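Local coordinates for protein beta-1,4-exocellulase (Thermobifida fusca, PDB 4B4H) that probably hydrolyses cellulose as a secreted family 6 cellobiohydrolase, this chain being its catalytic domain without the cellulose-binding module, at residues A[19-24]-A[402-407]. Numbering follows the deposited sequence.
Sequences SAKAAA and GHWFSA
In this glycoside hydrolase family 6 catalytic domain, a CH-pi contact joins the N-terminal helix 16-24 to the loop leading into C-terminal helix 406-414, with K21 lying across the indole of W404. CB of K21 sits 3.6 Å from the centroid of the W404 six-membered ring and 9° off its normal, over the face. CD of K21 reaches CE3 of W404 at 3.6 Å, beyond which the chain bends at chi4 and the ammonium turns off the ring. A chi1 of -164°, setting CG opposite the backbone N of W404, places the ring against the helix, with CZ2 3.5 Å from O of K21. A22 adds its backbone N, 4.0 Å from CH2 of W404. NE1 of W404 is hydrogen-bonded to E25 OE2, which also binds S406 OG, so one carboxylate oxygen just after 19-24 holds both groups of 402-407. The W404 side chain also lies about 4 Å from that of E357, a predicted substrate-binding residue. A leucine at W404 would probably leave E25 without its indole N-H partner and uncover the methylenes of K21. No hydrogen bond spans the segments; lysine methylenes against an aromatic face make this contact chiefly one of dispersion.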
loop_
_atom_site.group_PDB
_atom_site.type_symbol
_atom_site.label_atom_id
_atom_site.label_comp_id
_atom_site.label_asym_id
_atom_site.label_seq_id
_atom_site.Cartn_x
_atom_site.Cartn_y
_atom_site.Cartn_z
ATOM N N SER A 19 -16.503 -9.173 3.096
ATOM C CA SER A 19 -16.899 -10.473 2.572
ATOM C C SER A 19 -18.309 -10.474 1.964
ATOM O O SER A 19 -18.540 -11.131 0.939
ATOM C CB SER A 19 -16.797 -11.549 3.656
ATOM O OG SER A 19 -17.118 -12.819 3.111
ATOM N N ALA A 20 -19.230 -9.748 2.602
ATOM C CA ALA A 20 -20.628 -9.721 2.181
ATOM C C ALA A 20 -20.820 -9.005 0.844
ATOM O O ALA A 20 -21.719 -9.347 0.079
ATOM C CB ALA A 20 -21.503 -9.094 3.260
ATOM N N LYS A 21 -19.961 -8.030 0.549
ATOM C CA LYS A 21 -20.021 -7.336 -0.743
ATOM C C LYS A 21 -19.388 -8.149 -1.874
ATOM O O LYS A 21 -19.830 -8.070 -3.019
ATOM C CB LYS A 21 -19.361 -5.959 -0.652
ATOM C CG LYS A 21 -19.946 -5.071 0.423
ATOM C CD LYS A 21 -19.147 -3.790 0.554
ATOM C CE LYS A 21 -20.023 -2.687 1.123
ATOM N NZ LYS A 21 -20.387 -2.930 2.546
ATOM N N ALA A 22 -18.356 -8.923 -1.540
ATOM C CA ALA A 22 -17.650 -9.761 -2.501
ATOM C C ALA A 22 -18.513 -10.951 -2.920
ATOM O O ALA A 22 -18.682 -11.207 -4.121
ATOM C CB ALA A 22 -16.326 -10.233 -1.911
ATOM N N ALA A 23 -19.080 -11.641 -1.927
ATOM C CA ALA A 23 -19.941 -12.808 -2.164
ATOM C C ALA A 23 -21.215 -12.459 -2.933
ATOM O O ALA A 23 -21.807 -13.335 -3.568
ATOM C CB ALA A 23 -20.292 -13.502 -0.850
ATOM N N ALA A 24 -21.633 -11.193 -2.861
ATOM C CA ALA A 24 -22.844 -10.728 -3.543
ATOM C C ALA A 24 -22.663 -10.533 -5.044
ATOM O O ALA A 24 -23.638 -10.540 -5.796
ATOM C CB ALA A 24 -23.343 -9.442 -2.917
ATOM N N GLY A 402 -13.427 3.941 -1.059
ATOM C CA GLY A 402 -13.942 2.974 -0.095
ATOM C C GLY A 402 -15.343 2.455 -0.376
ATOM O O GLY A 402 -15.747 1.448 0.199
ATOM N N HIS A 403 -16.090 3.150 -1.240
ATOM C CA HIS A 403 -17.436 2.728 -1.623
ATOM C C HIS A 403 -17.327 1.615 -2.617
ATOM O O HIS A 403 -16.370 1.548 -3.365
ATOM C CB HIS A 403 -18.201 3.894 -2.238
ATOM C CG HIS A 403 -18.761 4.863 -1.226
ATOM N ND1 HIS A 403 -19.929 5.503 -1.415
ATOM C CD2 HIS A 403 -18.287 5.268 0.023
ATOM C CE1 HIS A 403 -20.182 6.299 -0.353
ATOM N NE2 HIS A 403 -19.183 6.147 0.528
ATOM N N TRP A 404 -18.320 0.738 -2.634
ATOM C CA TRP A 404 -18.274 -0.426 -3.495
ATOM C C TRP A 404 -18.281 -0.071 -4.967
ATOM O O TRP A 404 -19.106 0.729 -5.410
ATOM C CB TRP A 404 -19.416 -1.378 -3.171
ATOM C CG TRP A 404 -19.137 -2.723 -3.763
ATOM C CD1 TRP A 404 -19.755 -3.309 -4.859
ATOM C CD2 TRP A 404 -18.091 -3.666 -3.356
ATOM N NE1 TRP A 404 -19.195 -4.532 -5.132
ATOM C CE2 TRP A 404 -18.192 -4.804 -4.266
ATOM C CE3 TRP A 404 -17.116 -3.677 -2.361
ATOM C CZ2 TRP A 404 -17.361 -5.904 -4.156
ATOM C CZ3 TRP A 404 -16.281 -4.787 -2.260
ATOM C CH2 TRP A 404 -16.402 -5.874 -3.133
ATOM N N PHE A 405 -17.359 -0.654 -5.734
ATOM C CA PHE A 405 -17.214 -0.347 -7.163
ATOM C C PHE A 405 -17.385 -1.640 -7.952
ATOM O O PHE A 405 -16.418 -2.379 -8.153
ATOM C CB PHE A 405 -15.830 0.279 -7.396
ATOM C CG PHE A 405 -15.628 0.917 -8.754
ATOM C CD1 PHE A 405 -16.649 1.036 -9.689
ATOM C CD2 PHE A 405 -14.372 1.423 -9.084
ATOM C CE1 PHE A 405 -16.419 1.629 -10.928
ATOM C CE2 PHE A 405 -14.133 2.014 -10.312
ATOM C CZ PHE A 405 -15.158 2.120 -11.245
ATOM N N SER A 406 -18.625 -1.917 -8.370
ATOM C CA SER A 406 -18.979 -3.231 -8.922
ATOM C C SER A 406 -18.317 -3.528 -10.269
ATOM O O SER A 406 -17.742 -4.609 -10.472
ATOM C CB SER A 406 -20.503 -3.398 -9.015
ATOM O OG SER A 406 -20.831 -4.742 -9.331
ATOM N N ALA A 407 -18.404 -2.579 -11.197
ATOM C CA ALA A 407 -17.672 -2.690 -12.452
ATOM C C ALA A 407 -16.191 -3.060 -12.225
ATOM O O ALA A 407 -15.671 -3.976 -12.872
ATOM C CB ALA A 407 -17.814 -1.417 -13.281
#